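PDB 4TKO: EmrA from Aquifex aeolicus, which serves as the periplasmic adaptor of a major facilitator superfamily multidrug efflux pump and probably helps to move xenobiotics out of the cell. Local coordinates for residues P253-L267 with Q320-L333. Numbering follows the deposited sequence.
Sequences PESFYVEVLLEETKL and QRIPVKIKITKGDL
Val260 O is held by two groups of strand 321-330: Val324 N donates a nearly straight hydrogen bond of 2.6 Å, and Pro323 CA adds a CA-H...O contact at 3.3 Å. Val260 N returns a bond to Val324 O, the same two-bond pairing recurs at Val258 with Ile326, and Leu262 N bonds to Ile322 O. These antiparallel strands belong to the AaeA-like beta-barrel of the membrane fusion protein family, where strand 7-24 flanks 256-263 and strand 288-295 flanks 321-330. On the Tyr257 side of the ladder, the extended Lys325 side chain crosses that of Tyr257 at about a right angle. Its CE sits over one face, 3.7 Å from the Tyr257 ring centroid, and NZ lies 4.8 Å from that centroid in a cation-pi contact, while Asp18 takes the ammonium in a salt bridge. Further along this face, Leu261 CD2 rests 3.6 Å from Pro323 CB. Glu263 and Arg321 run side by side, their carboxylate and guanidinium planes 88° apart; Glu263 OE2 is 3.5 Å from Arg321 NH2, a pairing of charges without a directed N-H. The other face is apolar and largely buried: Val260 CG2, beside its own backbone N, meets Ile326 CD1 at 3.4 Å, with Val344 touching both residues.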
# COMPACT_ATOMS: atom_id res chain seq x y z
N PRO A 253 34.80 9.15 -15.21
CA PRO A 253 36.06 9.81 -15.55
C PRO A 253 37.30 9.05 -15.06
O PRO A 253 38.36 9.14 -15.68
CB PRO A 253 35.94 11.16 -14.86
CG PRO A 253 34.47 11.40 -14.79
CD PRO A 253 33.85 10.05 -14.55
N GLU A 254 37.16 8.28 -13.98
CA GLU A 254 38.26 7.44 -13.52
C GLU A 254 38.57 6.33 -14.52
O GLU A 254 39.62 5.70 -14.43
CB GLU A 254 37.94 6.84 -12.14
CG GLU A 254 37.73 7.90 -11.06
CD GLU A 254 37.13 7.37 -9.76
OE1 GLU A 254 35.88 7.37 -9.62
OE2 GLU A 254 37.91 6.98 -8.86
N SER A 255 37.67 6.10 -15.47
CA SER A 255 37.83 5.03 -16.47
C SER A 255 38.85 5.39 -17.54
O SER A 255 39.47 4.51 -18.13
CB SER A 255 36.49 4.70 -17.15
OG SER A 255 35.59 4.14 -16.22
N PHE A 256 39.01 6.69 -17.79
CA PHE A 256 39.89 7.16 -18.84
C PHE A 256 41.36 6.74 -18.73
O PHE A 256 41.98 6.74 -17.64
CB PHE A 256 39.84 8.69 -18.91
CG PHE A 256 38.58 9.24 -19.49
CD1 PHE A 256 38.18 8.90 -20.77
CD2 PHE A 256 37.81 10.14 -18.76
CE1 PHE A 256 37.01 9.45 -21.33
CE2 PHE A 256 36.66 10.70 -19.31
CZ PHE A 256 36.26 10.34 -20.60
N TYR A 257 41.92 6.38 -19.88
CA TYR A 257 43.35 6.17 -20.03
C TYR A 257 43.78 6.63 -21.40
O TYR A 257 42.95 6.93 -22.27
CB TYR A 257 43.73 4.71 -19.83
CG TYR A 257 43.16 3.77 -20.86
CD1 TYR A 257 41.82 3.41 -20.81
CD2 TYR A 257 43.95 3.23 -21.87
CE1 TYR A 257 41.28 2.55 -21.72
CE2 TYR A 257 43.40 2.35 -22.80
CZ TYR A 257 42.07 2.02 -22.71
OH TYR A 257 41.48 1.16 -23.62
N VAL A 258 45.09 6.71 -21.60
CA VAL A 258 45.60 7.09 -22.90
C VAL A 258 46.20 5.86 -23.53
O VAL A 258 46.87 5.06 -22.85
CB VAL A 258 46.64 8.20 -22.80
CG1 VAL A 258 47.28 8.44 -24.16
CG2 VAL A 258 45.98 9.47 -22.29
N GLU A 259 45.89 5.67 -24.81
CA GLU A 259 46.45 4.56 -25.55
C GLU A 259 47.40 5.11 -26.59
O GLU A 259 47.06 5.99 -27.39
CB GLU A 259 45.35 3.73 -26.22
CG GLU A 259 45.87 2.48 -26.93
CD GLU A 259 44.96 2.00 -28.07
OE1 GLU A 259 44.82 0.77 -28.26
OE2 GLU A 259 44.39 2.86 -28.80
N VAL A 260 48.61 4.58 -26.55
CA VAL A 260 49.66 5.06 -27.43
C VAL A 260 50.10 3.92 -28.33
O VAL A 260 50.32 2.80 -27.86
CB VAL A 260 50.83 5.61 -26.61
CG1 VAL A 260 51.98 5.98 -27.49
CG2 VAL A 260 50.36 6.83 -25.83
N LEU A 261 50.16 4.19 -29.63
CA LEU A 261 50.69 3.21 -30.60
C LEU A 261 52.14 3.52 -30.88
O LEU A 261 52.46 4.44 -31.64
CB LEU A 261 49.88 3.22 -31.90
CG LEU A 261 48.48 2.71 -31.65
CD1 LEU A 261 47.77 2.47 -32.94
CD2 LEU A 261 48.54 1.45 -30.79
N LEU A 262 53.03 2.74 -30.28
CA LEU A 262 54.46 3.05 -30.32
C LEU A 262 55.22 2.21 -31.34
O LEU A 262 55.10 0.97 -31.34
CB LEU A 262 55.07 2.87 -28.93
CG LEU A 262 56.30 3.71 -28.63
CD1 LEU A 262 56.28 4.99 -29.44
CD2 LEU A 262 56.34 4.03 -27.15
N GLU A 263 56.00 2.86 -32.20
CA GLU A 263 56.89 2.14 -33.12
C GLU A 263 57.78 1.21 -32.31
O GLU A 263 58.26 1.57 -31.24
CB GLU A 263 57.71 3.12 -33.95
CG GLU A 263 56.94 4.39 -34.33
CD GLU A 263 57.62 5.22 -35.42
OE1 GLU A 263 58.75 4.87 -35.82
OE2 GLU A 263 57.01 6.21 -35.89
N GLU A 264 57.98 -0.02 -32.80
CA GLU A 264 58.68 -1.02 -32.00
C GLU A 264 60.12 -0.61 -31.74
O GLU A 264 60.71 -0.94 -30.71
CB GLU A 264 58.65 -2.39 -32.67
CG GLU A 264 59.33 -3.50 -31.86
CD GLU A 264 59.37 -4.83 -32.58
OE1 GLU A 264 58.49 -5.08 -33.45
OE2 GLU A 264 60.29 -5.63 -32.29
N THR A 265 60.66 0.13 -32.71
CA THR A 265 62.02 0.62 -32.66
C THR A 265 62.21 1.53 -31.44
O THR A 265 63.13 1.33 -30.65
CB THR A 265 62.39 1.37 -33.97
OG1 THR A 265 63.81 1.41 -34.11
CG2 THR A 265 61.83 2.79 -34.00
N LYS A 266 61.32 2.51 -31.26
CA LYS A 266 61.48 3.45 -30.15
C LYS A 266 60.89 2.90 -28.88
O LYS A 266 60.48 3.65 -28.01
CB LYS A 266 60.86 4.81 -30.47
CG LYS A 266 59.71 4.78 -31.42
CD LYS A 266 59.06 6.15 -31.55
CE LYS A 266 59.87 7.11 -32.38
NZ LYS A 266 59.11 8.38 -32.64
N LEU A 267 60.87 1.58 -28.74
CA LEU A 267 60.34 0.99 -27.52
C LEU A 267 61.46 0.51 -26.61
O LEU A 267 61.21 -0.07 -25.55
CB LEU A 267 59.40 -0.17 -27.86
CG LEU A 267 58.54 -0.69 -26.70
CD1 LEU A 267 57.09 -0.74 -27.13
CD2 LEU A 267 59.02 -2.06 -26.22
N GLN A 320 55.46 -0.64 -37.93
CA GLN A 320 54.81 -1.74 -37.20
C GLN A 320 54.65 -1.45 -35.68
O GLN A 320 55.47 -1.86 -34.85
CB GLN A 320 55.58 -3.05 -37.41
CG GLN A 320 57.00 -3.11 -36.81
CD GLN A 320 58.00 -2.16 -37.49
OE1 GLN A 320 58.02 -2.02 -38.72
NE2 GLN A 320 58.84 -1.52 -36.68
N ARG A 321 53.55 -0.77 -35.34
CA ARG A 321 53.42 -0.10 -34.04
C ARG A 321 52.90 -1.00 -32.91
O ARG A 321 52.19 -1.96 -33.15
CB ARG A 321 52.50 1.13 -34.19
CG ARG A 321 53.06 2.23 -35.12
CD ARG A 321 51.98 3.16 -35.66
NE ARG A 321 52.50 4.46 -36.09
CZ ARG A 321 53.11 5.33 -35.27
NH1 ARG A 321 53.29 5.03 -33.99
NH2 ARG A 321 53.56 6.49 -35.74
N ILE A 322 53.28 -0.68 -31.68
CA ILE A 322 52.86 -1.48 -30.53
C ILE A 322 52.00 -0.66 -29.55
O ILE A 322 52.42 0.39 -29.06
CB ILE A 322 54.08 -2.05 -29.80
CG1 ILE A 322 54.66 -3.21 -30.60
CG2 ILE A 322 53.71 -2.54 -28.40
CD1 ILE A 322 55.15 -4.36 -29.73
N PRO A 323 50.78 -1.15 -29.26
CA PRO A 323 49.88 -0.47 -28.33
C PRO A 323 50.42 -0.48 -26.90
O PRO A 323 50.73 -1.54 -26.33
CB PRO A 323 48.59 -1.29 -28.42
CG PRO A 323 48.72 -2.11 -29.61
CD PRO A 323 50.17 -2.37 -29.80
N VAL A 324 50.53 0.72 -26.34
CA VAL A 324 50.94 0.86 -24.95
C VAL A 324 49.87 1.62 -24.21
O VAL A 324 49.40 2.67 -24.66
CB VAL A 324 52.30 1.58 -24.80
CG1 VAL A 324 52.75 1.56 -23.35
CG2 VAL A 324 53.34 0.92 -25.68
N LYS A 325 49.48 1.07 -23.06
CA LYS A 325 48.42 1.63 -22.25
C LYS A 325 49.00 2.48 -21.14
O LYS A 325 49.89 2.04 -20.40
CB LYS A 325 47.54 0.52 -21.66
CG LYS A 325 46.21 1.00 -21.13
CD LYS A 325 45.51 -0.07 -20.32
CE LYS A 325 44.32 0.50 -19.53
NZ LYS A 325 43.75 -0.51 -18.58
N ILE A 326 48.50 3.70 -21.01
CA ILE A 326 48.96 4.61 -19.97
C ILE A 326 47.87 4.98 -18.95
O ILE A 326 46.83 5.53 -19.32
CB ILE A 326 49.49 5.88 -20.61
CG1 ILE A 326 50.72 5.54 -21.45
CG2 ILE A 326 49.78 6.95 -19.55
CD1 ILE A 326 51.02 6.58 -22.47
N LYS A 327 48.12 4.68 -17.68
CA LYS A 327 47.24 5.12 -16.59
C LYS A 327 47.52 6.56 -16.17
O LYS A 327 48.68 6.94 -15.98
CB LYS A 327 47.38 4.21 -15.36
CG LYS A 327 46.80 4.83 -14.10
CD LYS A 327 46.37 3.79 -13.05
CE LYS A 327 47.53 3.33 -12.18
NZ LYS A 327 47.04 2.57 -10.98
N ILE A 328 46.45 7.35 -16.04
CA ILE A 328 46.59 8.77 -15.71
C ILE A 328 46.73 9.00 -14.21
O ILE A 328 46.02 8.38 -13.41
CB ILE A 328 45.40 9.55 -16.20
CG1 ILE A 328 45.07 9.12 -17.63
CG2 ILE A 328 45.67 11.05 -16.05
CD1 ILE A 328 43.93 9.89 -18.25
N THR A 329 47.63 9.89 -13.84
CA THR A 329 47.90 10.09 -12.42
C THR A 329 47.86 11.55 -11.97
O THR A 329 47.83 11.83 -10.78
CB THR A 329 49.26 9.50 -12.04
OG1 THR A 329 50.29 10.05 -12.88
CG2 THR A 329 49.22 7.98 -12.17
N LYS A 330 47.86 12.48 -12.92
CA LYS A 330 47.69 13.88 -12.60
C LYS A 330 47.10 14.62 -13.79
O LYS A 330 47.47 14.36 -14.94
CB LYS A 330 49.03 14.49 -12.18
CG LYS A 330 48.96 15.98 -11.89
CD LYS A 330 50.18 16.43 -11.10
CE LYS A 330 50.16 17.93 -10.88
NZ LYS A 330 51.31 18.40 -10.04
N GLY A 331 46.16 15.52 -13.52
CA GLY A 331 45.44 16.24 -14.56
C GLY A 331 43.94 16.12 -14.37
O GLY A 331 43.44 15.19 -13.71
N ASP A 332 43.20 17.06 -14.95
CA ASP A 332 41.76 17.13 -14.72
C ASP A 332 40.94 16.12 -15.54
O ASP A 332 40.60 16.36 -16.71
CB ASP A 332 41.27 18.56 -15.01
CG ASP A 332 39.84 18.78 -14.54
OD1 ASP A 332 39.31 17.93 -13.79
OD2 ASP A 332 39.26 19.82 -14.90
N LEU A 333 40.59 15.01 -14.91
CA LEU A 333 39.84 13.94 -15.56
C LEU A 333 38.51 14.36 -16.17
O LEU A 333 38.12 13.84 -17.20
CB LEU A 333 39.59 12.81 -14.58
CG LEU A 333 40.89 12.18 -14.13
CD1 LEU A 333 40.61 11.08 -13.15
CD2 LEU A 333 41.59 11.66 -15.35